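Putative TetR-family transcriptional regulator (Syntrophomonas wolfei subsp. wolfei, PDB 3LWJ) probably binds DNA as a transcriptional regulator of the TetR family, through an N-terminal helix-turn-helix domain. Local coordinates at residues Glu12-Ile17 against Asn51-Lys56. Numbering follows the deposited sequence. Where two conformers were deposited one is given.
Sequences ERRQKI and NYFVDK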
loop_
_atom_site.group_PDB
_atom_site.type_symbol
_atom_site.label_atom_id
_atom_site.label_comp_id
_atom_site.label_asym_id
_atom_site.label_seq_id
_atom_site.Cartn_x
_atom_site.Cartn_y
_atom_site.Cartn_z
ATOM N N GLU A 12 31.216 11.933 -2.672
ATOM C CA GLU A 12 30.678 13.150 -3.315
ATOM C C GLU A 12 30.033 12.872 -4.662
ATOM O O GLU A 12 28.891 13.256 -4.905
ATOM C CB GLU A 12 31.788 14.179 -3.542
ATOM C CG GLU A 12 31.937 15.190 -2.425
ATOM C CD GLU A 12 33.382 15.571 -2.156
ATOM O OE1 GLU A 12 34.279 15.172 -2.930
ATOM O OE2 GLU A 12 33.629 16.265 -1.148
ATOM N N ARG A 13 30.797 12.224 -5.539
ATOM C CA ARG A 13 30.326 11.869 -6.873
ATOM C C ARG A 13 29.140 10.924 -6.895
ATOM O O ARG A 13 28.203 11.162 -7.656
ATOM C CB ARG A 13 31.418 11.187 -7.646
ATOM C CG ARG A 13 32.456 12.096 -8.123
ATOM C CD ARG A 13 33.424 11.248 -8.853
ATOM N NE ARG A 13 34.492 12.007 -9.449
ATOM C CZ ARG A 13 35.451 11.457 -10.174
ATOM N NH1 ARG A 13 35.481 10.147 -10.401
ATOM N NH2 ARG A 13 36.381 12.227 -10.673
ATOM N N ARG A 14 29.223 9.828 -6.128
ATOM C CA ARG A 14 28.090 8.908 -5.958
ATOM C C ARG A 14 26.861 9.719 -5.553
ATOM O O ARG A 14 25.787 9.584 -6.142
ATOM C CB ARG A 14 28.399 7.832 -4.898
ATOM C CG ARG A 14 27.350 6.706 -4.767
ATOM C CD ARG A 14 27.595 5.876 -3.506
ATOM N NE ARG A 14 26.492 4.982 -3.142
ATOM C CZ ARG A 14 25.525 5.237 -2.250
ATOM N NH1 ARG A 14 25.445 6.371 -1.575
ATOM N NH2 ARG A 14 24.608 4.317 -2.018
ATOM N N GLN A 15 27.041 10.581 -4.557
ATOM C CA GLN A 15 25.967 11.458 -4.090
ATOM C C GLN A 15 25.455 12.439 -5.147
ATOM O O GLN A 15 24.250 12.715 -5.214
ATOM C CB GLN A 15 26.408 12.278 -2.863
ATOM C CG GLN A 15 25.227 12.979 -2.165
ATOM C CD GLN A 15 24.186 11.989 -1.738
ATOM O OE1 GLN A 15 24.514 10.998 -1.091
ATOM N NE2 GLN A 15 22.929 12.212 -2.134
ATOM N N LYS A 16 26.353 13.020 -5.931
ATOM C CA LYS A 16 25.889 13.953 -6.941
ATOM C C LYS A 16 24.978 13.218 -7.918
ATOM O O LYS A 16 23.947 13.756 -8.307
ATOM C CB LYS A 16 27.040 14.618 -7.702
ATOM C CG LYS A 16 26.572 15.893 -8.415
ATOM C CD LYS A 16 27.598 16.474 -9.366
ATOM C CE LYS A 16 27.056 17.757 -10.001
ATOM N NZ LYS A 16 27.767 18.116 -11.257
ATOM N N ILE A 17 25.361 12.005 -8.323
ATOM C CA ILE A 17 24.579 11.256 -9.334
ATOM C C ILE A 17 23.179 10.913 -8.764
ATOM O O ILE A 17 22.173 11.060 -9.457
ATOM C CB ILE A 17 25.313 9.987 -9.866
ATOM C CG1 ILE A 17 26.653 10.339 -10.529
ATOM C CG2 ILE A 17 24.469 9.262 -10.897
ATOM C CD1 ILE A 17 27.619 9.142 -10.633
ATOM N N ASN A 51 31.482 3.417 -13.348
ATOM C CA ASN A 51 32.217 2.915 -12.189
ATOM C C ASN A 51 31.274 2.708 -11.015
ATOM O O ASN A 51 31.565 1.894 -10.147
ATOM C CB ASN A 51 33.365 3.863 -11.778
ATOM C CG ASN A 51 34.530 3.853 -12.765
ATOM O OD1 ASN A 51 34.739 2.885 -13.500
ATOM N ND2 ASN A 51 35.310 4.933 -12.767
ATOM N N TYR A 52 30.150 3.436 -11.008
ATOM C CA TYR A 52 29.136 3.375 -9.931
ATOM C C TYR A 52 27.837 2.613 -10.307
ATOM O O TYR A 52 27.319 1.823 -9.500
ATOM C CB TYR A 52 28.754 4.803 -9.468
ATOM C CG TYR A 52 29.926 5.669 -9.043
ATOM C CD1 TYR A 52 30.396 5.661 -7.723
ATOM C CD2 TYR A 52 30.563 6.497 -9.965
ATOM C CE1 TYR A 52 31.477 6.453 -7.345
ATOM C CE2 TYR A 52 31.639 7.285 -9.604
ATOM C CZ TYR A 52 32.093 7.261 -8.298
ATOM O OH TYR A 52 33.153 8.061 -7.965
ATOM N N PHE A 53 27.311 2.875 -11.512
ATOM C CA PHE A 53 25.985 2.375 -11.922
ATOM C C PHE A 53 25.953 1.887 -13.372
ATOM O O PHE A 53 26.581 2.479 -14.266
ATOM C CB PHE A 53 24.905 3.459 -11.743
ATOM C CG PHE A 53 24.944 4.148 -10.399
ATOM C CD1 PHE A 53 24.603 3.458 -9.243
ATOM C CD2 PHE A 53 25.316 5.487 -10.294
ATOM C CE1 PHE A 53 24.632 4.100 -8.008
ATOM C CE2 PHE A 53 25.361 6.131 -9.061
ATOM C CZ PHE A 53 25.011 5.440 -7.913
ATOM N N VAL A 54 25.184 0.820 -13.592
ATOM C CA VAL A 54 25.066 0.232 -14.926
ATOM C C VAL A 54 23.808 0.765 -15.646
ATOM O O VAL A 54 23.786 0.855 -16.882
ATOM C CB VAL A 54 25.087 -1.330 -14.890
ATOM C CG1 VAL A 54 25.489 -1.883 -16.251
ATOM C CG2 VAL A 54 26.059 -1.853 -13.826
ATOM N N ASP A 55 22.785 1.163 -14.880
ATOM C CA ASP A 55 21.509 1.694 -15.419
ATOM C C ASP A 55 20.644 2.428 -14.338
ATOM O O ASP A 55 21.126 2.643 -13.228
ATOM C CB ASP A 55 20.719 0.575 -16.144
ATOM C CG ASP A 55 20.093 -0.436 -15.217
ATOM O OD1 ASP A 55 19.984 -0.201 -13.995
ATOM O OD2 ASP A 55 19.646 -1.488 -15.738
ATOM N N LYS A 56 19.403 2.822 -14.659
ATOM C CA LYS A 56 18.522 3.512 -13.678
ATOM C C LYS A 56 18.170 2.659 -12.454
ATOM O O LYS A 56 18.030 3.171 -11.333
ATOM C CB LYS A 56 17.200 3.959 -14.298
ATOM C CG LYS A 56 17.210 5.245 -15.056
ATOM C CD LYS A 56 15.776 5.632 -15.433
ATOM C CE LYS A 56 15.166 4.680 -16.468
ATOM N NZ LYS A 56 13.819 5.061 -16.932
#
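Tyr-52, at the end of the predicted recognition helix of the TetR-family helix-turn-helix (46-52), and Phe-53, just after it, pack against Arg-13, Arg-14 and Ile-17 of the first helix of the DNA-binding domain (10-28). No hydrogen bond crosses; the contact rests on van der Waals packing. Tyr-52 has CG anti to its carbonyl carbon (chi1 -54°); its ring lies over the first turns of helix 10-28, where the backbone N of Arg-14 is 4.2 Å above the ring plane, offset toward the rim. Tyr-52 CD1 meets Arg-14 CB at 4.1 Å, and Tyr-52 CD2 meets Ile-17 CD1 at 4.0 Å. Phe-53 sits deeper, one ring face against CB of Tyr-52, and is also packed by Leu-18, Ile-59 and Asn-62. Ile-17, buried, reaches both rings: its CG2 lies 3.7 Å from Phe-53 CE2, and its CD1 is near that same atom too. Arg-14, with CG anti to the backbone N (chi1 -173°), brings CG to 4.1 Å from Phe-53 CZ; its NH1 forms a salt bridge with Asp-66 of helix 56-79. Arg-13 crosses Tyr-52 at about a right angle, guanidinium and ring planes 75° apart, its CD 3.3 Å from Tyr-52 OH.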